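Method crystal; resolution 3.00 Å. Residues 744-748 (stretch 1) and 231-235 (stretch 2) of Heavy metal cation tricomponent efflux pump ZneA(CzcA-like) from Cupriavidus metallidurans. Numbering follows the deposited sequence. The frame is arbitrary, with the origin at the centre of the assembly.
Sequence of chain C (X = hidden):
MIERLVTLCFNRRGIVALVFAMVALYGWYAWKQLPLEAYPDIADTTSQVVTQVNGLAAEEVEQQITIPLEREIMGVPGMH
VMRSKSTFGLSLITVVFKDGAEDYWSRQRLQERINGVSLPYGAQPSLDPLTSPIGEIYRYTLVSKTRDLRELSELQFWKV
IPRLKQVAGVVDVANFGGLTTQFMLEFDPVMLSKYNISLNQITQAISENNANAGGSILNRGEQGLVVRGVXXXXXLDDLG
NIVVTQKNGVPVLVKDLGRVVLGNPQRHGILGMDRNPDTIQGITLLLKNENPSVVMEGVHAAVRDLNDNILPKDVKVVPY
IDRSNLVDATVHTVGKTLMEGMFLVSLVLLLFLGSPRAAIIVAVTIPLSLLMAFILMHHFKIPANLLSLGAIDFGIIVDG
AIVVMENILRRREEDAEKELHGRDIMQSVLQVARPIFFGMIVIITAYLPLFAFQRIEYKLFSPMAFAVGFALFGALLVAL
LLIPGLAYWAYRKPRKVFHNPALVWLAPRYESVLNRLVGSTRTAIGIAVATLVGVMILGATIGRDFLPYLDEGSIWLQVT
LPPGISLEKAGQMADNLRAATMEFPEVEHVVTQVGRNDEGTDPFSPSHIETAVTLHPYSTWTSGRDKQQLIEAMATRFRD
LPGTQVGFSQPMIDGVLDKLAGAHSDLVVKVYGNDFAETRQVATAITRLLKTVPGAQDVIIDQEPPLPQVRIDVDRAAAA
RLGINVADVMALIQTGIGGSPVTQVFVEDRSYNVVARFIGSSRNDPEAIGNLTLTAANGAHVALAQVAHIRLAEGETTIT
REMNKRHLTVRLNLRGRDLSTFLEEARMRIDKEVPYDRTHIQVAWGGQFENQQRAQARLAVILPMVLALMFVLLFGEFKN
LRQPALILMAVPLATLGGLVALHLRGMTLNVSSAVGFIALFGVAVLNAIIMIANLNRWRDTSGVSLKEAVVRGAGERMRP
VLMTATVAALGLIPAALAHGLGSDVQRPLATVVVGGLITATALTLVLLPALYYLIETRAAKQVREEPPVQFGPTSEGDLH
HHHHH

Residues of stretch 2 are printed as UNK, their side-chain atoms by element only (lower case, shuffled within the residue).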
# COMPACT_ATOMS: atom_id res chain seq x y z
N GLN C 744 9.21 -2.29 37.89
CA GLN C 744 10.28 -1.93 36.96
C GLN C 744 11.08 -0.69 37.38
O GLN C 744 10.63 0.44 37.19
CB GLN C 744 9.71 -1.73 35.55
CG GLN C 744 10.73 -1.29 34.53
CD GLN C 744 10.11 -1.04 33.17
OE1 GLN C 744 8.91 -0.81 33.06
NE2 GLN C 744 10.93 -1.08 32.13
N VAL C 745 12.26 -0.93 37.93
CA VAL C 745 13.13 0.14 38.40
C VAL C 745 13.97 0.70 37.25
O VAL C 745 14.49 -0.05 36.43
CB VAL C 745 14.06 -0.39 39.52
CG1 VAL C 745 14.67 -1.70 39.11
CG2 VAL C 745 15.16 0.61 39.84
N PHE C 746 14.10 2.03 37.19
CA PHE C 746 14.87 2.69 36.14
C PHE C 746 16.22 3.20 36.65
O PHE C 746 16.30 3.77 37.73
CB PHE C 746 14.08 3.86 35.56
CG PHE C 746 12.83 3.47 34.84
CD1 PHE C 746 12.82 3.32 33.47
CD2 PHE C 746 11.65 3.26 35.54
CE1 PHE C 746 11.67 2.96 32.80
CE2 PHE C 746 10.49 2.90 34.87
CZ PHE C 746 10.51 2.76 33.50
N VAL C 747 17.26 3.00 35.85
CA VAL C 747 18.58 3.56 36.14
C VAL C 747 19.18 4.13 34.86
O VAL C 747 19.55 3.37 33.96
CB VAL C 747 19.54 2.50 36.73
CG1 VAL C 747 20.94 3.08 36.85
CG2 VAL C 747 19.05 2.03 38.08
N GLU C 748 19.27 5.45 34.79
CA GLU C 748 19.64 6.17 33.57
C GLU C 748 18.71 5.85 32.40
O GLU C 748 17.49 6.00 32.50
CB GLU C 748 21.10 5.88 33.18
CG GLU C 748 22.11 6.22 34.26
CD GLU C 748 22.25 7.72 34.51
OE1 GLU C 748 23.07 8.09 35.38
OE2 GLU C 748 21.56 8.52 33.84
N UNK C 231 9.00 9.45 43.64
CA UNK C 231 8.78 8.23 44.39
C UNK C 231 9.25 7.01 43.64
O UNK C 231 9.00 5.88 44.06
N UNK C 232 9.92 7.24 42.52
CA UNK C 232 10.47 6.16 41.72
C UNK C 232 11.62 5.47 42.47
O UNK C 232 12.54 6.14 42.94
c UNK C 232 11.24 5.71 39.25
c UNK C 232 11.93 6.41 38.09
c UNK C 232 10.96 6.71 40.38
c UNK C 232 9.96 5.05 38.79
N UNK C 233 11.55 4.15 42.59
CA UNK C 233 12.60 3.38 43.26
C UNK C 233 13.89 3.40 42.45
O UNK C 233 13.85 3.32 41.22
c UNK C 233 12.15 1.92 43.54
c UNK C 233 13.22 1.16 44.31
c UNK C 233 12.94 -0.30 44.44
c UNK C 233 11.79 1.20 42.25
N UNK C 234 15.03 3.52 43.12
CA UNK C 234 16.31 3.76 42.44
C UNK C 234 17.31 2.64 42.62
O UNK C 234 18.07 2.33 41.72
c UNK C 234 16.23 6.34 42.47
n UNK C 234 14.42 9.03 39.01
c UNK C 234 16.95 5.07 42.91
c UNK C 234 15.08 7.91 39.29
c UNK C 234 16.24 6.49 40.96
n UNK C 234 15.32 7.02 38.34
n UNK C 234 15.50 7.69 40.54
N UNK C 235 17.31 2.04 43.79
CA UNK C 235 18.21 0.93 44.05
C UNK C 235 17.66 0.05 45.16
O UNK C 235 16.74 0.46 45.86
c UNK C 235 19.61 2.44 45.53
n UNK C 235 20.73 3.13 45.71
c UNK C 235 19.61 1.43 44.40
o UNK C 235 18.62 2.60 46.24

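Position 231 carries no side-chain atom: the coordinates stop at N, CA, C and O. Nothing of stretch 1 lies within contact range of it, and its phi/psi of -137/8° lies in a region open to many residues, so the identification rests on the missing CB. The residue is glycine, G231.

Position 232 has four side-chain carbons and no heteroatom. One carbon bonds to CA, a second follows it, and the chain forks at that second carbon into two single-carbon arms. Its CA-to-CB bond points toward stretch 1, and both arms end 4.1 Å from CD2 of F746. A four-carbon chain forked at the second carbon is leucine, L232, with chi1 in t and chi2 in p. CD1 and CD2 of L232 both lie 4.1 Å from CD2 of F746, and CD2 of L232 stands oblique to the ring.

Position 233 also has four carbons, but here the fork comes at the first, CB, and one arm is two carbons long while the other is a single carbon. The single-carbon arm lies 3.9 Å from CB of V745. Branching at CB with unequal arms separates this residue from its neighbour of identical composition and makes it isoleucine, I233; the short arm is CG2. Both chi angles are in t. Its backbone also takes part: O of I233 lies 3.3 Å from CG2 of V745, a packing contact with a methyl group.

Position 234 shows three carbons in a row, then a nitrogen, then a carbon bearing two further nitrogens. That terminal group is a guanidinium. The CA-to-CB bond points away from stretch 1, yet the end of the side chain comes nearer, and one terminal nitrogen lies 3.4 Å from O of F746. The residue is arginine, R234. With chi1 and chi2 both in m, the chain bends back, and NH1 of R234 donates a weak hydrogen bond to O of F746, at 3.4 Å and an N-H...O angle of 144°. The acceptor sits at the edge of the guanidinium, near its plane, where the N-H groups point.

Position 235 has two side-chain carbons, the second carrying one oxygen and one nitrogen. This is a short carboxamide, and it makes no contact with stretch 1. The residue is asparagine, N235. It occupies an N-cap position, its side chain capping a backbone nitrogen just past the stretch.

The contact joins a strand, 744-747, to a segment without regular secondary structure, and it buries 260 Å² summed over both sides. The closest CA pair is CA of V745 and CA of I233, 5.9 Å apart. Apolar packing accounts for two side-chain pairs, F746 with L232 and V745 with I233. The valines also lie against backbone: CG2 of V747 is 3.8 Å from O of R234. No backbone hydrogen bond links the stretches, since N of F746 stays 4.2 Å from O of I233. The one polar link is therefore the weak bond from R234, which supplements a mainly van der Waals contact.

Stretch 2 231-235: GLIRN
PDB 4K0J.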